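Local coordinates for protein beta-2-microglobulin (Ctenopharyngodon idella, PDB 5H5Z) that serves as the light chain of MHC class I in grass carp, pairing with the heavy chain and probably supporting its presentation of peptides, at residues Pro6-Ser12 / Leu24-Asn30; Tyr18-Leu24 / Val69-Lys75; Phe31-Ser37 / Val83-Ser87; Asp77-Cys81 / Thr91-Glu95. The protein carries 1 engineered substitution. Numbering follows the deposited sequence.

Contact 1: residues Pro6-Ser12 / Leu24-Asn30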
# COMPACT_ATOMS: atom_id res chain seq x y z
N PRO B 6 -1.34 14.50 -1.32
CA PRO B 6 -0.57 13.36 -0.83
C PRO B 6 0.17 13.58 0.49
O PRO B 6 0.69 14.68 0.74
CB PRO B 6 0.45 13.11 -1.95
CG PRO B 6 0.56 14.41 -2.67
CD PRO B 6 -0.83 14.99 -2.61
N LYS B 7 0.18 12.55 1.32
CA LYS B 7 1.15 12.44 2.40
C LYS B 7 2.43 11.93 1.75
O LYS B 7 2.38 11.02 0.92
CB LYS B 7 0.68 11.47 3.49
CG LYS B 7 1.56 11.47 4.74
CD LYS B 7 1.32 10.25 5.61
CE LYS B 7 0.11 10.40 6.52
NZ LYS B 7 -0.29 9.07 7.07
N ILE B 8 3.55 12.55 2.10
CA ILE B 8 4.84 12.24 1.48
C ILE B 8 5.86 11.93 2.56
O ILE B 8 6.17 12.78 3.40
CB ILE B 8 5.37 13.42 0.62
CG1 ILE B 8 4.31 13.87 -0.39
CG2 ILE B 8 6.67 13.03 -0.08
CD1 ILE B 8 4.58 15.22 -1.01
N GLN B 9 6.39 10.71 2.53
CA GLN B 9 7.34 10.26 3.53
C GLN B 9 8.57 9.71 2.85
O GLN B 9 8.48 8.82 1.99
CB GLN B 9 6.70 9.24 4.47
CG GLN B 9 5.56 9.81 5.30
CD GLN B 9 4.83 8.77 6.12
OE1 GLN B 9 5.05 8.65 7.33
NE2 GLN B 9 3.97 8.01 5.48
N VAL B 10 9.72 10.25 3.24
CA VAL B 10 11.01 9.94 2.62
C VAL B 10 11.92 9.34 3.68
O VAL B 10 12.15 9.94 4.73
CB VAL B 10 11.66 11.20 1.99
CG1 VAL B 10 12.86 10.82 1.13
CG2 VAL B 10 10.64 11.95 1.15
N TYR B 11 12.43 8.14 3.39
CA TYR B 11 13.22 7.38 4.35
C TYR B 11 14.10 6.37 3.62
O TYR B 11 13.97 6.17 2.41
CB TYR B 11 12.30 6.66 5.36
CG TYR B 11 11.17 5.86 4.74
CD1 TYR B 11 10.00 6.48 4.31
CD2 TYR B 11 11.28 4.47 4.59
CE1 TYR B 11 8.97 5.74 3.74
CE2 TYR B 11 10.25 3.72 4.04
CZ TYR B 11 9.09 4.37 3.61
OH TYR B 11 8.06 3.65 3.05
N SER B 12 14.99 5.74 4.36
CA SER B 12 15.84 4.69 3.80
C SER B 12 15.45 3.33 4.38
O SER B 12 14.92 3.25 5.50
CB SER B 12 17.31 5.00 4.08
OG SER B 12 17.47 5.36 5.44
N LEU B 24 16.78 4.29 -1.02
CA LEU B 24 16.03 5.50 -0.75
C LEU B 24 14.58 5.28 -1.16
O LEU B 24 14.30 4.87 -2.28
CB LEU B 24 16.63 6.66 -1.53
CG LEU B 24 15.96 8.03 -1.41
CD1 LEU B 24 16.08 8.62 -0.01
CD2 LEU B 24 16.57 8.97 -2.45
N ILE B 25 13.66 5.55 -0.23
CA ILE B 25 12.25 5.27 -0.43
C ILE B 25 11.40 6.51 -0.23
O ILE B 25 11.56 7.24 0.76
CB ILE B 25 11.76 4.15 0.53
CG1 ILE B 25 12.59 2.87 0.33
CG2 ILE B 25 10.27 3.89 0.35
CD1 ILE B 25 12.46 1.85 1.45
N CYS B 26 10.49 6.75 -1.17
CA CYS B 26 9.50 7.80 -1.02
C CYS B 26 8.11 7.19 -1.10
O CYS B 26 7.70 6.71 -2.16
CB CYS B 26 9.71 8.89 -2.08
SG CYS B 26 8.58 10.29 -1.98
N TYR B 27 7.41 7.18 0.03
CA TYR B 27 6.06 6.64 0.13
C TYR B 27 5.05 7.78 0.03
O TYR B 27 5.02 8.68 0.88
CB TYR B 27 5.88 5.89 1.45
CG TYR B 27 4.53 5.22 1.63
CD1 TYR B 27 4.00 4.38 0.64
CD2 TYR B 27 3.80 5.39 2.80
CE1 TYR B 27 2.77 3.76 0.81
CE2 TYR B 27 2.58 4.77 2.99
CZ TYR B 27 2.07 3.96 2.00
OH TYR B 27 0.85 3.35 2.19
N VAL B 28 4.24 7.73 -1.02
CA VAL B 28 3.28 8.79 -1.32
C VAL B 28 1.88 8.19 -1.18
O VAL B 28 1.52 7.28 -1.92
CB VAL B 28 3.53 9.37 -2.73
CG1 VAL B 28 2.54 10.49 -3.04
CG2 VAL B 28 4.96 9.88 -2.85
N SER B 29 1.10 8.69 -0.22
CA SER B 29 -0.15 8.03 0.14
C SER B 29 -1.29 9.01 0.36
O SER B 29 -1.08 10.22 0.35
CB SER B 29 0.06 7.19 1.40
OG SER B 29 0.40 8.02 2.50
N ASN B 30 -2.49 8.47 0.56
CA ASN B 30 -3.66 9.27 0.93
C ASN B 30 -4.05 10.33 -0.11
O ASN B 30 -4.53 11.40 0.24
CB ASN B 30 -3.46 9.94 2.30
CG ASN B 30 -3.34 8.94 3.44
OD1 ASN B 30 -3.69 7.76 3.30
ND2 ASN B 30 -2.84 9.40 4.58
O HOH W 1 -0.28 6.91 4.83

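Contact 2: residues Tyr18-Leu24 / Val69-Lys75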
# COMPACT_ATOMS: atom_id res chain seq x y z
N TYR B 18 26.49 6.72 6.42
CA TYR B 18 27.30 7.15 5.27
C TYR B 18 28.23 6.07 4.75
O TYR B 18 28.86 5.35 5.53
CB TYR B 18 28.15 8.39 5.62
CG TYR B 18 27.36 9.65 5.89
CD1 TYR B 18 26.23 9.98 5.13
CD2 TYR B 18 27.76 10.53 6.89
CE1 TYR B 18 25.52 11.14 5.38
CE2 TYR B 18 27.06 11.69 7.14
CZ TYR B 18 25.94 11.99 6.39
OH TYR B 18 25.25 13.15 6.64
N GLY B 19 28.31 5.97 3.43
CA GLY B 19 29.20 5.01 2.77
C GLY B 19 28.66 3.59 2.68
O GLY B 19 29.39 2.68 2.28
N LYS B 20 27.40 3.40 3.06
CA LYS B 20 26.77 2.09 3.05
C LYS B 20 25.68 2.01 1.99
O LYS B 20 24.83 2.90 1.90
CB LYS B 20 26.19 1.77 4.43
CG LYS B 20 25.70 0.34 4.61
CD LYS B 20 25.23 0.09 6.03
CE LYS B 20 24.81 -1.36 6.22
NZ LYS B 20 24.65 -1.71 7.66
N GLU B 21 25.71 0.94 1.19
CA GLU B 21 24.66 0.69 0.20
C GLU B 21 23.31 0.58 0.90
O GLU B 21 23.19 -0.11 1.92
CB GLU B 21 24.95 -0.57 -0.63
CG GLU B 21 26.13 -0.46 -1.58
CD GLU B 21 25.90 0.45 -2.78
OE1 GLU B 21 24.76 0.92 -3.00
OE2 GLU B 21 26.88 0.70 -3.51
N ASN B 22 22.32 1.25 0.34
CA ASN B 22 21.02 1.41 0.98
C ASN B 22 19.96 1.59 -0.10
O ASN B 22 20.27 1.54 -1.30
CB ASN B 22 21.06 2.63 1.91
CG ASN B 22 20.15 2.50 3.12
OD1 ASN B 22 19.08 1.88 3.06
ND2 ASN B 22 20.56 3.11 4.23
N THR B 23 18.71 1.78 0.32
CA THR B 23 17.62 2.07 -0.61
C THR B 23 16.88 3.31 -0.13
O THR B 23 16.43 3.38 1.01
CB THR B 23 16.66 0.87 -0.75
OG1 THR B 23 17.40 -0.28 -1.18
CG2 THR B 23 15.58 1.16 -1.78
N LEU B 24 16.78 4.29 -1.02
CA LEU B 24 16.03 5.50 -0.75
C LEU B 24 14.58 5.28 -1.16
O LEU B 24 14.30 4.87 -2.28
CB LEU B 24 16.63 6.66 -1.53
CG LEU B 24 15.96 8.03 -1.41
CD1 LEU B 24 16.08 8.62 -0.01
CD2 LEU B 24 16.57 8.97 -2.45
N VAL B 69 14.97 3.72 -5.07
CA VAL B 69 16.18 3.50 -5.86
C VAL B 69 17.35 3.20 -4.93
O VAL B 69 17.34 3.62 -3.77
CB VAL B 69 16.51 4.71 -6.78
CG1 VAL B 69 16.98 5.92 -5.97
CG2 VAL B 69 17.53 4.33 -7.84
N SER B 70 18.32 2.44 -5.43
CA SER B 70 19.56 2.19 -4.68
C SER B 70 20.31 3.50 -4.48
O SER B 70 20.36 4.33 -5.40
CB SER B 70 20.44 1.19 -5.42
OG SER B 70 21.73 1.12 -4.85
N PHE B 71 20.88 3.69 -3.30
CA PHE B 71 21.73 4.86 -3.04
C PHE B 71 22.75 4.57 -1.95
O PHE B 71 22.58 3.65 -1.14
CB PHE B 71 20.90 6.15 -2.77
CG PHE B 71 20.44 6.33 -1.34
CD1 PHE B 71 19.89 5.29 -0.60
CD2 PHE B 71 20.55 7.59 -0.74
CE1 PHE B 71 19.46 5.49 0.71
CE2 PHE B 71 20.11 7.80 0.57
CZ PHE B 71 19.58 6.74 1.29
N LYS B 72 23.83 5.34 -1.97
CA LYS B 72 24.87 5.25 -0.96
C LYS B 72 25.10 6.66 -0.43
O LYS B 72 25.88 7.42 -1.00
CB LYS B 72 26.14 4.66 -1.58
CG LYS B 72 27.19 4.24 -0.56
CD LYS B 72 28.23 3.30 -1.16
CE LYS B 72 29.33 4.05 -1.88
NZ LYS B 72 30.51 3.18 -2.17
N PRO B 73 24.40 7.03 0.67
CA PRO B 73 24.49 8.40 1.17
C PRO B 73 25.88 8.77 1.67
O PRO B 73 26.52 7.98 2.38
CB PRO B 73 23.47 8.44 2.31
CG PRO B 73 23.33 7.02 2.74
CD PRO B 73 23.49 6.20 1.50
N GLU B 74 26.35 9.95 1.27
CA GLU B 74 27.63 10.49 1.74
C GLU B 74 27.40 11.88 2.32
O GLU B 74 26.34 12.47 2.11
CB GLU B 74 28.66 10.54 0.60
CG GLU B 74 28.93 9.20 -0.09
CD GLU B 74 29.77 8.22 0.72
OE1 GLU B 74 30.18 8.55 1.85
OE2 GLU B 74 30.02 7.10 0.23
N LYS B 75 28.39 12.39 3.05
CA LYS B 75 28.27 13.67 3.75
C LYS B 75 27.82 14.87 2.91
O LYS B 75 26.98 15.65 3.34
CB LYS B 75 29.58 14.02 4.48
CG LYS B 75 29.44 14.06 6.00
CD LYS B 75 28.66 15.30 6.44
CE LYS B 75 27.83 15.01 7.69
NZ LYS B 75 27.44 16.26 8.41
O HOH W 2 22.13 -0.02 -2.62

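Contact 3: residues Phe31-Ser37 / Val83-Ser87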
# COMPACT_ATOMS: atom_id res chain seq x y z
N PHE B 31 -3.85 10.03 -1.40
CA PHE B 31 -4.10 11.03 -2.43
C PHE B 31 -5.17 10.66 -3.46
O PHE B 31 -5.36 9.49 -3.77
CB PHE B 31 -2.79 11.47 -3.11
CG PHE B 31 -2.17 10.43 -3.99
CD1 PHE B 31 -2.50 10.34 -5.35
CD2 PHE B 31 -1.21 9.55 -3.48
CE1 PHE B 31 -1.91 9.38 -6.16
CE2 PHE B 31 -0.62 8.59 -4.29
CZ PHE B 31 -0.97 8.50 -5.63
N HIS B 32 -5.86 11.68 -3.96
CA HIS B 32 -6.87 11.55 -5.01
C HIS B 32 -6.99 12.91 -5.69
O HIS B 32 -6.98 13.93 -5.00
CB HIS B 32 -8.23 11.16 -4.42
CG HIS B 32 -9.36 11.21 -5.40
ND1 HIS B 32 -9.65 10.18 -6.26
CD2 HIS B 32 -10.27 12.18 -5.66
CE1 HIS B 32 -10.69 10.51 -7.01
NE2 HIS B 32 -11.08 11.72 -6.67
N PRO B 33 -7.10 12.95 -7.04
CA PRO B 33 -7.14 11.84 -8.00
C PRO B 33 -5.77 11.17 -8.23
O PRO B 33 -4.76 11.66 -7.71
CB PRO B 33 -7.67 12.51 -9.28
CG PRO B 33 -7.21 13.92 -9.17
CD PRO B 33 -7.26 14.26 -7.71
N PRO B 34 -5.74 10.07 -9.01
CA PRO B 34 -4.54 9.22 -9.09
C PRO B 34 -3.35 9.77 -9.88
O PRO B 34 -2.21 9.37 -9.59
CB PRO B 34 -5.06 7.94 -9.76
CG PRO B 34 -6.26 8.37 -10.53
CD PRO B 34 -6.88 9.48 -9.73
N ASP B 35 -3.59 10.64 -10.86
CA ASP B 35 -2.51 11.19 -11.67
C ASP B 35 -1.52 11.96 -10.80
O ASP B 35 -1.91 12.88 -10.07
CB ASP B 35 -3.05 12.09 -12.78
CG ASP B 35 -2.25 11.98 -14.06
OD1 ASP B 35 -1.07 12.40 -14.06
OD2 ASP B 35 -2.79 11.45 -15.05
N ILE B 36 -0.25 11.58 -10.89
CA ILE B 36 0.78 12.13 -10.02
C ILE B 36 2.17 11.95 -10.64
O ILE B 36 2.39 11.04 -11.44
CB ILE B 36 0.71 11.50 -8.60
CG1 ILE B 36 1.44 12.37 -7.56
CG2 ILE B 36 1.23 10.06 -8.60
CD1 ILE B 36 0.93 12.18 -6.15
N SER B 37 3.10 12.83 -10.26
CA SER B 37 4.50 12.74 -10.64
C SER B 37 5.34 12.59 -9.38
O SER B 37 5.23 13.42 -8.46
CB SER B 37 4.93 14.00 -11.41
OG SER B 37 6.31 13.97 -11.73
N VAL B 83 7.24 15.65 -5.48
CA VAL B 83 5.92 15.15 -5.84
C VAL B 83 5.07 16.27 -6.46
O VAL B 83 4.95 17.36 -5.89
CB VAL B 83 5.20 14.54 -4.62
CG1 VAL B 83 3.83 13.99 -5.01
CG2 VAL B 83 6.04 13.45 -3.98
N LYS B 84 4.50 15.98 -7.63
CA LYS B 84 3.62 16.92 -8.32
C LYS B 84 2.23 16.32 -8.50
O LYS B 84 2.03 15.39 -9.29
CB LYS B 84 4.22 17.34 -9.67
CG LYS B 84 5.57 18.04 -9.54
CD LYS B 84 6.16 18.41 -10.88
CE LYS B 84 7.56 18.97 -10.71
NZ LYS B 84 8.12 19.48 -11.99
N HIS B 85 1.27 16.85 -7.74
CA HIS B 85 -0.12 16.40 -7.76
C HIS B 85 -1.01 17.59 -8.06
O HIS B 85 -0.88 18.64 -7.44
CB HIS B 85 -0.49 15.79 -6.40
CG HIS B 85 -1.84 15.15 -6.36
ND1 HIS B 85 -2.83 15.57 -5.50
CD2 HIS B 85 -2.36 14.12 -7.07
CE1 HIS B 85 -3.91 14.83 -5.68
NE2 HIS B 85 -3.65 13.94 -6.62
N MET B 86 -1.92 17.42 -9.02
CA MET B 86 -2.70 18.53 -9.57
C MET B 86 -1.73 19.63 -10.02
O MET B 86 -0.89 19.38 -10.89
CB MET B 86 -3.73 19.05 -8.56
CG MET B 86 -4.65 17.99 -7.98
SD MET B 86 -5.73 17.26 -9.23
CE MET B 86 -6.88 18.60 -9.55
N SER B 87 -1.81 20.80 -9.40
CA SER B 87 -0.89 21.90 -9.70
C SER B 87 0.09 22.19 -8.55
O SER B 87 0.79 23.20 -8.56
CB SER B 87 -1.67 23.17 -10.08
OG SER B 87 -2.47 22.93 -11.22

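Contact 4: residues Asp77-Cys81 / Thr91-Glu95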
# COMPACT_ATOMS: atom_id res chain seq x y z
N ASP B 77 26.20 15.01 0.05
CA ASP B 77 25.07 14.78 -0.87
C ASP B 77 23.71 14.92 -0.20
O ASP B 77 23.49 14.43 0.90
CB ASP B 77 25.19 13.40 -1.52
CG ASP B 77 26.42 13.27 -2.40
OD1 ASP B 77 26.71 14.22 -3.17
OD2 ASP B 77 27.11 12.23 -2.32
N GLU B 78 22.80 15.60 -0.90
CA GLU B 78 21.42 15.77 -0.45
C GLU B 78 20.46 14.95 -1.31
O GLU B 78 20.52 14.99 -2.54
CB GLU B 78 21.01 17.25 -0.51
CG GLU B 78 19.50 17.48 -0.48
CD GLU B 78 19.09 18.84 -1.01
OE1 GLU B 78 19.27 19.83 -0.28
OE2 GLU B 78 18.58 18.91 -2.14
N TYR B 79 19.57 14.21 -0.64
CA TYR B 79 18.53 13.44 -1.32
C TYR B 79 17.15 13.97 -0.98
O TYR B 79 16.91 14.44 0.14
CB TYR B 79 18.65 11.95 -1.00
CG TYR B 79 19.95 11.38 -1.52
CD1 TYR B 79 21.10 11.38 -0.73
CD2 TYR B 79 20.03 10.85 -2.81
CE1 TYR B 79 22.29 10.88 -1.21
CE2 TYR B 79 21.22 10.34 -3.30
CZ TYR B 79 22.35 10.36 -2.49
OH TYR B 79 23.53 9.85 -2.97
N SER B 80 16.24 13.90 -1.95
CA SER B 80 14.89 14.42 -1.77
C SER B 80 13.89 13.72 -2.70
O SER B 80 14.28 13.01 -3.64
CB SER B 80 14.85 15.95 -1.97
OG SER B 80 15.26 16.32 -3.27
N CYS B 81 12.61 13.91 -2.40
CA CYS B 81 11.55 13.37 -3.23
C CYS B 81 10.65 14.54 -3.63
O CYS B 81 10.16 15.27 -2.77
CB CYS B 81 10.76 12.31 -2.45
SG CYS B 81 9.34 11.60 -3.33
N THR B 91 8.65 19.27 -2.43
CA THR B 91 9.93 18.57 -2.33
C THR B 91 10.23 18.30 -0.87
O THR B 91 10.28 19.23 -0.07
CB THR B 91 11.07 19.37 -2.99
OG1 THR B 91 10.80 19.53 -4.38
CG2 THR B 91 12.42 18.65 -2.83
N ILE B 92 10.42 17.03 -0.53
CA ILE B 92 10.74 16.64 0.85
C ILE B 92 12.16 16.08 0.89
O ILE B 92 12.47 15.11 0.19
CB ILE B 92 9.72 15.61 1.39
CG1 ILE B 92 8.28 16.11 1.20
CG2 ILE B 92 9.99 15.26 2.85
CD1 ILE B 92 7.91 17.34 2.01
N VAL B 93 13.02 16.71 1.69
CA VAL B 93 14.41 16.29 1.85
C VAL B 93 14.49 15.09 2.79
O VAL B 93 13.84 15.06 3.84
CB VAL B 93 15.29 17.45 2.38
CG1 VAL B 93 16.70 16.98 2.71
CG2 VAL B 93 15.34 18.59 1.36
N TRP B 94 15.29 14.09 2.40
CA TRP B 94 15.53 12.92 3.24
C TRP B 94 16.32 13.26 4.50
O TRP B 94 17.39 13.86 4.43
CB TRP B 94 16.28 11.86 2.44
CG TRP B 94 16.70 10.69 3.26
CD1 TRP B 94 15.89 9.79 3.88
CD2 TRP B 94 18.04 10.29 3.54
NE1 TRP B 94 16.64 8.85 4.54
CE2 TRP B 94 17.97 9.13 4.34
CE3 TRP B 94 19.30 10.79 3.19
CZ2 TRP B 94 19.10 8.46 4.81
CZ3 TRP B 94 20.43 10.13 3.66
CH2 TRP B 94 20.33 8.97 4.46
N GLU B 95 15.76 12.88 5.65
CA GLU B 95 16.38 13.04 6.96
C GLU B 95 16.92 11.68 7.40
O GLU B 95 16.15 10.73 7.52
CB GLU B 95 15.33 13.54 7.96
CG GLU B 95 15.69 13.38 9.42
CD GLU B 95 16.85 14.25 9.83
OE1 GLU B 95 16.65 15.48 9.98
OE2 GLU B 95 17.97 13.71 10.00
O HOH W 3 19.50 14.25 2.34

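Contact 1: residues Pro6-Ser12 / Leu24-Asn30
Strands 7-12 and 24-29 form the hairpin at one edge of the sheet of strands 7-12, 22-31, 63-71 and 51-57 in a C1-set immunoglobulin sandwich, antiparallel at 164° with axes 4.7 Å apart. Three pairs, Lys7-Ser29, Gln9-Tyr27 and Tyr11-Ile25, each exchange two backbone hydrogen bonds. Alternating with them, the non-hydrogen-bonded pairs Ile8-Val28, Val10-Cys26 and Ser12-Leu24 turn their side chains to the face that meets the other sheet. There Cys26 SG, disulfide-bonded to Cys81, sits in a notch between two branched neighbours: Ile8 CG2 lies 3.8 Å and Val10 CG2 4.1 Å from it. Pro6 CB fits against Val28 CG1 at 3.5 Å, closing that row at one end. The opposite face meets the MHC class I heavy chain. On it the Tyr11 ring tips back across the pair, covering Ile25 with its face and bringing its edge to Tyr27 CB, while Tyr11 OH hydrogen-bonds to Pro228 O of the heavy chain. Ile25 CB stands 4.1 Å from the centroid of the Tyr11 ring, a CH-pi contact.

Contact 2: residues Tyr18-Leu24 / Val69-Lys75
Val69 opens the pairing: Val69 N and O hydrogen-bond to Leu24 O and Leu24 N at 3.1 and 2.9 Å. Ser70 faces Thr23 in a non-hydrogen-bonded pair, and water 2 links Ser70 OG to Glu21 OE1 and Asn22 O. Phe71 pairs with Asn22, Phe71 N to Asn22 O at 3.0 Å and Asn22 N to Phe71 O at 2.8 Å. Leu24 CB sits over the face of the Phe71 ring, 3.7 Å from its centroid, a CH-pi contact. From Lys72 the two segments leave the sheet; the aliphatic part of its side chain lies along Gly19 and Lys20. Pro73 O then accepts Gly19 N at 2.9 Å, the one direct hydrogen bond between the loop parts of the two segments. Lys75 CA sits over the Tyr18 ring, 4.0 Å from its centroid. Lys75 also makes a cation-pi contact with Phe274 of the MHC class I heavy chain. The arrangement is the fraying end of an antiparallel pair of central strands in the immunoglobulin C1-set sandwich.

Contact 3: residues Phe31-Ser37 / Val83-Ser87
At this end of the immunoglobulin C1-set sandwich, the chain leaves one sheet, turns a corner and joins the other beside strand 79-85. Phe31 follows the corner, its ring edge directed at the face of the His85 ring in an offset edge-to-face pair, centroids 5.6 Å apart and planes at 71°. His32 comes next with its CA-to-CB bond pointing away, yet His32 O comes 3.3 Å from His85 CE1. A cis peptide bond precedes Pro33, whose ring packs on Met86, Pro33 CG to Met86 SD 3.7 Å. Beyond Pro34, Asp35 O lies 3.3 Å from His85 CD2, so the bend wraps the rim of the imidazole with three carbonyls, those of His32, Pro33 and Asp35. Ile36 turns inward and sets CD1 3.6 Å from Val83 CG1. Ser37 and Lys84 form a hydrogen-bonded antiparallel pair: Ser37 N to Lys84 O is 2.9 Å and Lys84 N to Ser37 O 2.8 Å. The side-chain hydrogen bond that ties the bend to strand 79-85 runs from His85 NE2 to Pro33 O, at 2.8 Å.

Contact 4: residues Asp77-Cys81 / Thr91-Glu95
The hairpin of strands 79-85 and 88-93 forms one side of the second sheet in the C1-set immunoglobulin sandwich, and this contact lies at its open end. Strands 79-81 and 91-93 run antiparallel at 146°, their axes 4.5 Å apart. Cys81 and Ile92 satisfy each other fully along the backbone: Cys81 N donates to Ile92 O and Ile92 N to Cys81 O, both at 2.9 Å. Ser80 and Val93 form the next, non-hydrogen-bonded pair, with CA atoms only 4.1 Å apart; the backbone of Ser80 hydrogen-bonds instead to Leu41 on the other side of strand 79-85. Past this pair Tyr79 O accepts Trp94 N at 2.8 Å. The reciprocal hydrogen bond from Tyr79 N to Trp94 O is replaced by water 3, which accepts from Tyr79 N and donates to Trp94 O, each at 3.0 Å. Here the two segments have separated and a water bridges them. Further out, Glu78 N and Asp77 OD1 are hydrogen-bonded to the side chain of Asn43, and Glu95 OE2 takes a hydrogen bond from Asn97 N and a salt bridge to Lys188 of the MHC class I heavy chain. Cys81 SG completes the disulfide with Cys26, joining the two sheets. Tyr79 and Trp94 pack together at their side-chain bases, Tyr79 CB to Trp94 CB 4.2 Å.

How the contacts relate
The four contacts outline both sheets of one sandwich. Contacts 1 and 2 share Leu24 and lie in the same sheet, centres about 17 Å apart; contacts 3 and 4 use successive parts of strand 79-85 in the other, centres about 19 Å apart. Contacts 1 and 4, with centres about 11 Å apart, are bolted across the core by the disulfide, Cys26 SG to Cys81 SG 2.0 Å. Phe71 of contact 2 meets Tyr79 and Trp94 of contact 4 edge-to-face, while Pro6 of contact 1 packs on His85 of contact 3. Contacts 2 and 3, about 27 Å apart between centres, lie at opposite ends without touching. All four reach the MHC class I heavy chain.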